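Local structure of CCHC-type domain-containing protein (Trypanosoma brucei brucei, 7C45) at residues Met10-Pro15 / Ile195-Asn200; Ala51-Arg56 / Asp106-Ser111; Lys134-Asn139 / Gly265-Glu270; Glu216-Gln221 / Arg250-Gly255. The protein binds single-stranded RNA and probably acts as a 3'-5' exoribonuclease of the RNase D type that trims guide RNAs. All blocks are in the same frame, centred on the assembly; numbering follows the deposited sequence.

Contact 1 of 4, residues Met10-Pro15 / Ile195-Asn200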
# COMPACT_ATOMS: atom_id res chain seq x y z
N MET A 10 -15.70 9.46 -4.21
CA MET A 10 -16.58 8.31 -4.41
C MET A 10 -16.01 7.07 -3.73
O MET A 10 -16.71 6.36 -3.01
CB MET A 10 -16.79 8.05 -5.90
N ILE A 11 -14.72 6.81 -3.96
CA ILE A 11 -14.09 5.60 -3.43
C ILE A 11 -14.13 5.59 -1.91
O ILE A 11 -14.34 4.54 -1.29
CB ILE A 11 -12.65 5.49 -3.96
CG1 ILE A 11 -12.64 5.32 -5.47
CG2 ILE A 11 -11.89 4.35 -3.25
CD1 ILE A 11 -11.23 5.38 -6.06
N LEU A 12 -13.94 6.75 -1.28
CA LEU A 12 -13.94 6.82 0.18
C LEU A 12 -15.30 6.51 0.79
O LEU A 12 -15.37 6.20 1.98
CB LEU A 12 -13.45 8.20 0.65
CG LEU A 12 -11.97 8.54 0.47
CD1 LEU A 12 -11.69 9.96 0.94
CD2 LEU A 12 -11.10 7.58 1.24
N LYS A 13 -16.38 6.57 0.01
CA LYS A 13 -17.71 6.25 0.49
C LYS A 13 -18.10 4.79 0.26
O LYS A 13 -19.22 4.41 0.59
CB LYS A 13 -18.75 7.17 -0.16
CG LYS A 13 -18.51 8.63 0.12
CD LYS A 13 -19.77 9.46 -0.01
CE LYS A 13 -20.34 9.41 -1.41
NZ LYS A 13 -21.51 10.32 -1.55
N TYR A 14 -17.20 3.98 -0.31
CA TYR A 14 -17.51 2.58 -0.59
C TYR A 14 -17.80 1.84 0.72
O TYR A 14 -16.95 1.84 1.62
CB TYR A 14 -16.37 1.87 -1.30
CG TYR A 14 -16.13 2.22 -2.76
CD1 TYR A 14 -16.90 3.17 -3.43
CD2 TYR A 14 -15.11 1.59 -3.46
CE1 TYR A 14 -16.65 3.46 -4.77
CE2 TYR A 14 -14.86 1.87 -4.77
CZ TYR A 14 -15.64 2.81 -5.44
OH TYR A 14 -15.37 3.06 -6.76
N PRO A 15 -18.96 1.23 0.87
CA PRO A 15 -19.21 0.43 2.07
C PRO A 15 -18.42 -0.87 2.01
O PRO A 15 -18.04 -1.34 0.95
CB PRO A 15 -20.72 0.16 2.01
CG PRO A 15 -21.13 0.43 0.60
CD PRO A 15 -20.01 1.07 -0.15
N ILE A 195 -5.65 2.46 -1.27
CA ILE A 195 -4.84 1.91 -2.34
C ILE A 195 -5.47 2.18 -3.69
O ILE A 195 -4.79 2.58 -4.64
CB ILE A 195 -4.62 0.40 -2.11
CG1 ILE A 195 -3.71 0.22 -0.90
CG2 ILE A 195 -4.00 -0.22 -3.35
CD1 ILE A 195 -3.60 -1.25 -0.37
N LEU A 196 -6.78 1.93 -3.81
CA LEU A 196 -7.41 2.12 -5.11
C LEU A 196 -7.40 3.59 -5.51
O LEU A 196 -7.09 3.93 -6.66
CB LEU A 196 -8.83 1.53 -5.10
CG LEU A 196 -9.57 1.50 -6.44
CD1 LEU A 196 -8.91 0.53 -7.40
CD2 LEU A 196 -11.06 1.15 -6.28
N LEU A 197 -7.66 4.48 -4.57
CA LEU A 197 -7.66 5.89 -4.95
C LEU A 197 -6.25 6.36 -5.27
O LEU A 197 -6.06 7.17 -6.19
CB LEU A 197 -8.31 6.73 -3.86
CG LEU A 197 -7.64 7.13 -2.56
CD1 LEU A 197 -6.77 8.40 -2.72
CD2 LEU A 197 -8.69 7.33 -1.49
N LEU A 198 -5.24 5.85 -4.55
CA LEU A 198 -3.86 6.22 -4.85
C LEU A 198 -3.46 5.78 -6.24
O LEU A 198 -2.63 6.46 -6.88
CB LEU A 198 -2.91 5.59 -3.83
CG LEU A 198 -2.87 6.36 -2.50
CD1 LEU A 198 -2.11 5.57 -1.44
CD2 LEU A 198 -2.27 7.76 -2.69
N SER A 199 -3.97 4.64 -6.71
CA SER A 199 -3.64 4.18 -8.05
C SER A 199 -4.10 5.18 -9.10
O SER A 199 -3.47 5.29 -10.15
CB SER A 199 -4.25 2.81 -8.33
OG SER A 199 -5.67 2.91 -8.42
N ASN A 200 -5.16 5.93 -8.81
CA ASN A 200 -5.64 6.93 -9.77
C ASN A 200 -4.64 8.05 -9.93
O ASN A 200 -4.57 8.68 -11.00
CB ASN A 200 -6.98 7.50 -9.32
CG ASN A 200 -8.14 6.54 -9.55
OD1 ASN A 200 -8.06 5.65 -10.40
ND2 ASN A 200 -9.22 6.73 -8.80
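I11 is directed toward helix 182-202 and carries most of this contact through its terminal methyl. With CG1 anti to the carbonyl carbon (chi1 -64°) and an extended second torsion, CD1 is pushed out to the backbone of the facing helix, 3.8 Å from L197 CA. The same methyl meets N200 tip to tip, at 3.7 Å from the amide nitrogen ND2, so an apolar end rests against a polar one. L12 leaves the backbone at a slant, but its extended side chain brings its end nearer, and its CD2 lies 3.7 Å from CD2 of L197 as the two leucines cross obliquely. L197 holds CG in the crowded position between its backbone N and carbonyl carbon (chi1 77°). The pairing joins the N-terminal helix 4-12 to helix 182-202 of the DEDD-type exonuclease fold, the helix that also supplies the metal ligand D191. Y14, just past the end of the short helix, crosses L196 at about a right angle, its CE2 being 4.2 Å from L196 CD2. One face of the Y14 ring lies over I11 CA, which sits 3.5 Å above the ring plane. L154, from a loop, touches both L12 and L197.

Contact 2 of 4, residues Ala51-Arg56 / Asp106-Ser111. With nucleotides of chain B.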
# COMPACT_ATOMS: atom_id res chain seq x y z
N ALA A 51 8.92 -12.26 15.42
CA ALA A 51 8.48 -12.95 14.20
C ALA A 51 8.08 -11.94 13.13
O ALA A 51 7.10 -11.21 13.29
CB ALA A 51 7.32 -13.88 14.52
N LYS A 52 8.83 -11.91 12.02
CA LYS A 52 8.52 -11.00 10.93
C LYS A 52 7.32 -11.46 10.10
O LYS A 52 6.58 -10.61 9.56
CB LYS A 52 9.74 -10.83 10.04
CG LYS A 52 10.26 -9.41 9.93
CD LYS A 52 11.54 -9.35 9.12
CE LYS A 52 11.98 -7.92 8.91
NZ LYS A 52 10.92 -7.16 8.20
N GLN A 53 7.13 -12.77 9.96
CA GLN A 53 6.01 -13.29 9.18
C GLN A 53 4.68 -12.86 9.78
O GLN A 53 4.52 -12.78 11.00
CB GLN A 53 6.06 -14.82 9.12
CG GLN A 53 7.19 -15.44 8.29
CD GLN A 53 8.59 -15.14 8.83
OE1 GLN A 53 8.80 -15.03 10.04
NE2 GLN A 53 9.55 -14.98 7.91
N LEU A 54 3.69 -12.60 8.92
CA LEU A 54 2.34 -12.36 9.42
C LEU A 54 1.87 -13.59 10.18
O LEU A 54 2.22 -14.72 9.84
CB LEU A 54 1.37 -12.08 8.29
CG LEU A 54 1.54 -10.75 7.53
CD1 LEU A 54 0.37 -10.55 6.64
CD2 LEU A 54 1.70 -9.56 8.47
N GLY A 55 1.05 -13.36 11.20
CA GLY A 55 0.35 -14.45 11.86
C GLY A 55 -0.75 -15.04 10.97
O GLY A 55 -0.84 -14.78 9.78
N ARG A 56 -1.58 -15.87 11.59
CA ARG A 56 -2.63 -16.58 10.86
C ARG A 56 -3.52 -15.57 10.14
O ARG A 56 -3.97 -14.61 10.74
CB ARG A 56 -3.45 -17.41 11.83
CG ARG A 56 -4.50 -18.27 11.18
CD ARG A 56 -5.13 -19.12 12.28
NE ARG A 56 -6.21 -19.98 11.80
CZ ARG A 56 -6.83 -20.86 12.56
NH1 ARG A 56 -6.46 -21.01 13.83
NH2 ARG A 56 -7.80 -21.60 12.05
N ASP A 106 2.48 -9.61 2.91
CA ASP A 106 1.24 -10.14 2.35
C ASP A 106 1.50 -11.31 1.43
O ASP A 106 0.85 -12.35 1.52
CB ASP A 106 0.49 -9.05 1.58
CG ASP A 106 -0.09 -7.99 2.48
OD1 ASP A 106 -0.09 -8.19 3.71
OD2 ASP A 106 -0.58 -6.98 1.94
N VAL A 107 2.46 -11.13 0.52
CA VAL A 107 2.77 -12.14 -0.47
C VAL A 107 3.38 -13.36 0.19
O VAL A 107 3.07 -14.51 -0.18
CB VAL A 107 3.68 -11.50 -1.54
CG1 VAL A 107 4.58 -12.51 -2.19
CG2 VAL A 107 2.82 -10.72 -2.53
N GLU A 108 4.20 -13.14 1.23
CA GLU A 108 4.72 -14.25 2.00
C GLU A 108 3.59 -15.04 2.63
O GLU A 108 3.62 -16.27 2.61
CB GLU A 108 5.66 -13.74 3.09
CG GLU A 108 6.21 -14.84 3.97
CD GLU A 108 7.12 -14.28 5.02
OE1 GLU A 108 6.71 -13.32 5.69
OE2 GLU A 108 8.26 -14.77 5.16
N ALA A 109 2.58 -14.35 3.17
CA ALA A 109 1.46 -15.05 3.80
C ALA A 109 0.59 -15.74 2.77
O ALA A 109 0.09 -16.84 3.02
CB ALA A 109 0.63 -14.09 4.65
N LEU A 110 0.37 -15.10 1.62
CA LEU A 110 -0.40 -15.75 0.57
C LEU A 110 0.27 -17.05 0.15
O LEU A 110 -0.40 -18.07 -0.05
CB LEU A 110 -0.57 -14.83 -0.64
CG LEU A 110 -1.50 -13.63 -0.41
CD1 LEU A 110 -1.53 -12.75 -1.66
CD2 LEU A 110 -2.90 -14.08 -0.04
N SER A 111 1.60 -17.04 0.02
CA SER A 111 2.30 -18.23 -0.47
C SER A 111 2.38 -19.30 0.62
O SER A 111 2.05 -20.46 0.38
CB SER A 111 3.69 -17.86 -0.97
OG SER A 111 4.41 -19.02 -1.37
P U B 10 -1.14 -3.29 7.56
OP1 U B 10 -2.41 -3.46 6.83
OP2 U B 10 -0.86 -2.03 8.32
O5' U B 10 -0.94 -4.51 8.56
C5' U B 10 -1.36 -5.82 8.18
C4' U B 10 -1.05 -6.83 9.25
O4' U B 10 0.32 -6.67 9.67
C3' U B 10 -1.85 -6.70 10.54
O3' U B 10 -3.12 -7.30 10.46
C2' U B 10 -0.94 -7.38 11.56
O2' U B 10 -1.09 -8.79 11.46
C1' U B 10 0.44 -7.00 11.04
N1 U B 10 1.01 -5.83 11.74
C2 U B 10 1.59 -6.10 12.96
O2 U B 10 1.62 -7.23 13.43
N3 U B 10 2.13 -5.00 13.59
C4 U B 10 2.13 -3.71 13.11
O4 U B 10 2.65 -2.83 13.80
C5 U B 10 1.52 -3.51 11.83
C6 U B 10 0.99 -4.57 11.20
O HOH W 1 4.08 -13.06 5.97
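A carboxylate on a helix grips a loop twice, once directly and once through water: E108 OE2 accepts from NE2 of Q53 at 3.0 Å, while E108 OE1 accepts from a water that in turn accepts from the backbone N of L54. Both segments belong to the 3'-5' exonuclease domain of the RNase H-like clan, residues 51-56, from the loop between strands 37-44 and 57-64, packing on helix 104-114. The direct bond is fairly straight, 157° at the hydrogen. It lies in the amide plane of Q53 but meets OE2 from above the carboxylate plane, the two flat groups being turned 54° apart. E108 reaches it extended, CG anti to the backbone N (chi1 178°), whereas Q53 bends at chi2. The carboxylate has further partners in R105, by a salt bridge, and the backbone N of V232, so its negative charge is probably well stabilised. L54 CD1 packs 4.1 Å from A109 CB and also comes within 3.8 Å of the carboxylate oxygen OD1 of D106, a residue that binds manganese in another structure of this protein. The other branch of L54 meets the RNA, CD2 lying 3.4 Å from the ribose O4' of U10 of chain B.

Contact 3 of 4, residues Lys134-Asn139 / Gly265-Glu270. With ZN (zinc ion), chain C; nucleotides of chain B.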
# COMPACT_ATOMS: atom_id res chain seq x y z
N LYS A 134 14.19 8.35 -8.03
CA LYS A 134 14.54 9.01 -9.29
C LYS A 134 14.83 10.49 -9.08
O LYS A 134 15.73 11.05 -9.70
CB LYS A 134 13.41 8.84 -10.31
CG LYS A 134 13.65 9.57 -11.60
CD LYS A 134 12.69 9.11 -12.67
CE LYS A 134 13.01 9.77 -13.99
NZ LYS A 134 14.22 9.11 -14.55
N LEU A 135 14.06 11.15 -8.21
CA LEU A 135 14.23 12.58 -8.00
C LEU A 135 15.32 12.92 -6.99
O LEU A 135 15.95 13.97 -7.11
CB LEU A 135 12.92 13.22 -7.53
CG LEU A 135 11.74 13.11 -8.49
CD1 LEU A 135 10.47 13.64 -7.87
CD2 LEU A 135 12.05 13.81 -9.78
N ARG A 136 15.54 12.08 -5.97
CA ARG A 136 16.35 12.48 -4.82
C ARG A 136 17.31 11.42 -4.30
O ARG A 136 18.04 11.71 -3.35
CB ARG A 136 15.44 12.91 -3.66
CG ARG A 136 14.39 13.92 -3.99
CD ARG A 136 13.23 13.77 -3.03
NE ARG A 136 13.70 13.69 -1.67
CZ ARG A 136 12.93 13.37 -0.63
NH1 ARG A 136 13.45 13.34 0.58
NH2 ARG A 136 11.65 13.05 -0.80
N SER A 137 17.35 10.23 -4.89
CA SER A 137 18.17 9.12 -4.38
C SER A 137 17.76 8.72 -2.97
O SER A 137 18.58 8.30 -2.16
CB SER A 137 19.67 9.45 -4.43
OG SER A 137 20.11 9.70 -5.74
N VAL A 138 16.47 8.86 -2.68
CA VAL A 138 15.87 8.44 -1.43
C VAL A 138 15.22 7.08 -1.65
O VAL A 138 14.44 6.92 -2.60
CB VAL A 138 14.85 9.48 -0.94
CG1 VAL A 138 13.92 8.88 0.11
CG2 VAL A 138 15.57 10.73 -0.40
N ASN A 139 15.56 6.10 -0.80
CA ASN A 139 14.99 4.76 -0.88
C ASN A 139 14.11 4.40 0.32
O ASN A 139 13.81 3.23 0.53
CB ASN A 139 16.09 3.70 -1.04
CG ASN A 139 16.86 3.46 0.24
OD1 ASN A 139 17.03 4.37 1.06
ND2 ASN A 139 17.33 2.22 0.42
N GLY A 265 19.17 13.68 -1.73
CA GLY A 265 18.25 13.80 -0.62
C GLY A 265 17.18 14.86 -0.78
O GLY A 265 16.20 14.85 -0.02
N HIS A 266 17.32 15.77 -1.74
CA HIS A 266 16.29 16.75 -1.97
C HIS A 266 16.36 17.23 -3.42
O HIS A 266 17.29 16.91 -4.16
CB HIS A 266 16.42 17.94 -1.03
CG HIS A 266 17.65 18.76 -1.27
ND1 HIS A 266 18.82 18.57 -0.56
CD2 HIS A 266 17.87 19.80 -2.11
CE1 HIS A 266 19.72 19.45 -0.98
NE2 HIS A 266 19.17 20.19 -1.92
N THR A 267 15.35 18.00 -3.81
CA THR A 267 15.29 18.54 -5.16
C THR A 267 15.49 20.05 -5.12
O THR A 267 15.41 20.69 -4.07
CB THR A 267 13.95 18.25 -5.85
OG1 THR A 267 12.93 19.03 -5.24
CG2 THR A 267 13.59 16.79 -5.79
N GLU A 268 15.71 20.59 -6.31
CA GLU A 268 15.92 22.02 -6.48
C GLU A 268 14.80 22.82 -5.82
O GLU A 268 15.06 23.85 -5.19
CB GLU A 268 16.02 22.33 -7.98
CG GLU A 268 15.95 23.80 -8.36
CD GLU A 268 15.84 23.99 -9.86
OE1 GLU A 268 16.75 23.57 -10.58
OE2 GLU A 268 14.81 24.53 -10.32
N ALA A 269 13.55 22.36 -5.95
CA ALA A 269 12.43 23.12 -5.41
C ALA A 269 12.47 23.22 -3.89
O ALA A 269 11.84 24.13 -3.33
CB ALA A 269 11.11 22.48 -5.82
N GLU A 270 13.19 22.32 -3.24
CA GLU A 270 13.30 22.25 -1.79
C GLU A 270 14.66 22.72 -1.27
O GLU A 270 14.90 22.60 -0.07
CB GLU A 270 13.07 20.81 -1.31
CG GLU A 270 11.98 20.03 -2.05
CD GLU A 270 12.16 18.52 -1.94
OE1 GLU A 270 11.14 17.80 -1.95
OE2 GLU A 270 13.32 18.04 -1.86
ZN ZN C . 20.16 21.64 -3.18
P U B 4 15.78 16.67 9.54
OP1 U B 4 15.17 15.66 10.44
OP2 U B 4 17.04 17.33 9.96
O5' U B 4 15.99 16.08 8.07
C5' U B 4 16.34 16.91 6.96
C4' U B 4 15.12 17.35 6.17
O4' U B 4 15.45 18.50 5.34
C3' U B 4 14.50 16.32 5.22
O3' U B 4 13.09 16.57 5.23
C2' U B 4 15.07 16.75 3.86
O2' U B 4 14.30 16.34 2.75
C1' U B 4 15.04 18.26 4.01
N1 U B 4 15.91 19.06 3.13
C2 U B 4 15.32 19.99 2.28
O2 U B 4 14.12 20.11 2.16
N3 U B 4 16.18 20.76 1.54
C4 U B 4 17.55 20.69 1.59
O4 U B 4 18.22 21.46 0.89
C5 U B 4 18.08 19.73 2.51
C6 U B 4 17.28 18.98 3.24
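The tight part of the contact ties the first zinc knuckle (CCHC) to helix 124-136 of the exonuclease domain by both backbone and side chain of R136. G265 N donates to R136 O at 2.8 Å, with the donor in the carbonyl plane. The return grip is side-on: R136 NE and NH1 both donate to G265 O, each at 3.2 Å. That oxygen lies near the guanidinium plane, but both nitrogens stand above its carbonyl plane, so neither bond follows a lone pair. The bend at chi3 (48°) brings the guanidinium round to this oxygen, and Q132 takes NH2, fixing the group further. R136 CG, anti to the carbonyl carbon, packs 3.5 Å from T267 CG2. G265 has a positive phi of 105°, at which a CB would be jammed against the preceding carbonyl.

The other side is looser. L135, exposed to solvent, brings its CB only to 4.0 Å from T267 CG2, and E270 OE2 stays 4.4 Å from R136 NE, well out of the guanidinium plane, so at most their charges act on each other. OE2 instead accepts from T267 N, bracing the 3-10 turn within the knuckle.

H266 CB is directed away from 134-139; its NE2 binds the zinc that C258, C261 and C271 also hold, and its ring meets the RNA. Its ring carries O4 of U4 of chain B over one face, 3.1 Å above the plane. The uracil meets the backbone: U4 N3 of chain B donates to E270 O at 2.8 Å in a nearly straight bond of 173°.

Contact 4 of 4, residues Glu216-Gln221 / Arg250-Gly255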
# COMPACT_ATOMS: atom_id res chain seq x y z
N GLU A 216 6.14 -2.23 -12.07
CA GLU A 216 5.56 -3.57 -12.12
C GLU A 216 6.66 -4.62 -12.08
O GLU A 216 6.54 -5.62 -11.37
CB GLU A 216 4.71 -3.74 -13.39
CG GLU A 216 3.33 -3.11 -13.34
CD GLU A 216 2.55 -3.30 -14.64
OE1 GLU A 216 3.17 -3.39 -15.70
OE2 GLU A 216 1.31 -3.40 -14.59
N ARG A 217 7.74 -4.40 -12.84
CA ARG A 217 8.85 -5.34 -12.86
C ARG A 217 9.55 -5.38 -11.51
O ARG A 217 9.90 -6.46 -11.01
CB ARG A 217 9.83 -4.98 -13.98
CG ARG A 217 9.25 -5.15 -15.39
CD ARG A 217 8.81 -6.58 -15.63
NE ARG A 217 7.43 -6.80 -15.22
CZ ARG A 217 6.96 -7.94 -14.70
NH1 ARG A 217 5.67 -8.02 -14.37
NH2 ARG A 217 7.76 -8.97 -14.50
N LEU A 218 9.71 -4.22 -10.89
CA LEU A 218 10.33 -4.19 -9.57
C LEU A 218 9.45 -4.90 -8.55
O LEU A 218 9.94 -5.70 -7.74
CB LEU A 218 10.61 -2.74 -9.17
CG LEU A 218 11.12 -2.46 -7.76
CD1 LEU A 218 12.42 -3.25 -7.44
CD2 LEU A 218 11.37 -0.97 -7.60
N THR A 219 8.14 -4.65 -8.61
CA THR A 219 7.24 -5.40 -7.74
C THR A 219 7.31 -6.90 -8.01
O THR A 219 7.25 -7.71 -7.07
CB THR A 219 5.81 -4.89 -7.90
OG1 THR A 219 5.77 -3.47 -7.71
CG2 THR A 219 4.91 -5.55 -6.89
N ALA A 220 7.39 -7.30 -9.28
CA ALA A 220 7.48 -8.73 -9.58
C ALA A 220 8.70 -9.36 -8.92
O ALA A 220 8.65 -10.51 -8.51
CB ALA A 220 7.51 -8.99 -11.08
N GLN A 221 9.80 -8.60 -8.84
CA GLN A 221 10.98 -9.10 -8.14
C GLN A 221 10.68 -9.34 -6.67
O GLN A 221 11.16 -10.31 -6.08
CB GLN A 221 12.13 -8.11 -8.30
CG GLN A 221 13.45 -8.55 -7.69
CD GLN A 221 13.92 -9.88 -8.25
OE1 GLN A 221 13.88 -10.90 -7.56
NE2 GLN A 221 14.34 -9.88 -9.51
N ARG A 250 18.61 -1.05 -10.73
CA ARG A 250 18.36 -1.96 -11.84
C ARG A 250 17.04 -1.66 -12.55
O ARG A 250 16.99 -1.55 -13.78
CB ARG A 250 18.38 -3.40 -11.34
CG ARG A 250 17.89 -4.42 -12.33
CD ARG A 250 18.02 -5.79 -11.70
NE ARG A 250 17.50 -6.85 -12.55
CZ ARG A 250 17.44 -8.13 -12.18
NH1 ARG A 250 16.96 -9.04 -13.02
NH2 ARG A 250 17.85 -8.48 -10.97
N TYR A 251 15.96 -1.54 -11.79
CA TYR A 251 14.63 -1.43 -12.39
C TYR A 251 14.22 -0.00 -12.71
O TYR A 251 13.47 0.22 -13.67
CB TYR A 251 13.59 -2.07 -11.46
CG TYR A 251 13.75 -3.57 -11.38
CD1 TYR A 251 13.12 -4.40 -12.29
CD2 TYR A 251 14.56 -4.15 -10.41
CE1 TYR A 251 13.29 -5.77 -12.26
CE2 TYR A 251 14.72 -5.53 -10.36
CZ TYR A 251 14.08 -6.33 -11.28
OH TYR A 251 14.25 -7.69 -11.25
N ILE A 252 14.67 0.97 -11.92
CA ILE A 252 14.29 2.36 -12.11
C ILE A 252 15.39 3.15 -12.81
O ILE A 252 15.11 4.00 -13.65
CB ILE A 252 13.92 3.00 -10.75
CG1 ILE A 252 12.91 2.14 -9.98
CG2 ILE A 252 13.35 4.38 -10.97
CD1 ILE A 252 11.62 1.88 -10.74
N GLY A 253 16.65 2.88 -12.47
CA GLY A 253 17.75 3.64 -13.03
C GLY A 253 18.50 4.38 -11.94
O GLY A 253 18.30 4.15 -10.74
N PRO A 254 19.39 5.29 -12.34
CA PRO A 254 20.21 6.01 -11.37
C PRO A 254 19.36 6.94 -10.53
O PRO A 254 18.36 7.48 -10.99
CB PRO A 254 21.18 6.81 -12.24
CG PRO A 254 20.42 7.04 -13.48
CD PRO A 254 19.64 5.77 -13.71
N GLY A 255 19.78 7.12 -9.28
CA GLY A 255 19.08 8.01 -8.40
C GLY A 255 19.42 9.46 -8.68
O GLY A 255 20.50 9.79 -9.18
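Y251 extends from helix 245-251 across helix 212-226, and its contacts can be traced outward. CB is directed toward the facing helix, and with CG anti to the carbonyl carbon (chi1 -69°) the ring lies across L218. Y251 CB rests 3.8 Å from CB of L218, and CG lies over the same residue. The ring then spreads above the helix backbone: L218 CA is 4.1 Å from the ring centroid and 19° off its normal, a CH-pi contact over the face. On one flank CD1 is 3.7 Å from R217 CB, and CE1 is 3.7 Å from R217 O. On the other, CD2 meets the methyl CD1 of L218 at 3.8 Å; L218 places its CG anti to the backbone N, the two side chains crossing obliquely. At the tip, Y251 OH accepts from Q221 NE2 at 2.8 Å. That bond is nearly straight (168°) and lies in the amide plane of Q221, which bends at chi2 to meet the phenol at its edge. R250 sits on the face opposite L218, its CG above the ring, and Y251 OH lies 3.3 Å above the guanidinium plane of R250, over its centre. The second methyl of L218, CD2, reaches I252 CG1. W247, L248 and V126 also touch L218, so the tyrosine, packed by a ring face on helix 212-226, borders a three-way junction of helices 124-136, 212-226 and 245-251.

Overall arrangement
Contact 2 is the most buried and stands nearest the bound calcium ions; contacts 1 and 3 are partly buried, contact 1 on the opposite side of the chain's centre from contact 2; contact 4 lies at the surface, away from the annotated sites. No two contacts share a helix, although 182-202 and 212-226 follow each other in the chain. Contact 1 is mainly apolar packing of the first helix and the turn after it on helix 182-202, contact 2 joins a carboxylate to an amide and a water beside RNA, contact 3 relies on backbone and guanidinium bonds, and contact 4 sets an aromatic face on a helix. Contacts 3 and 4 touch, S137 OG lying 3.0 Å from G255 C.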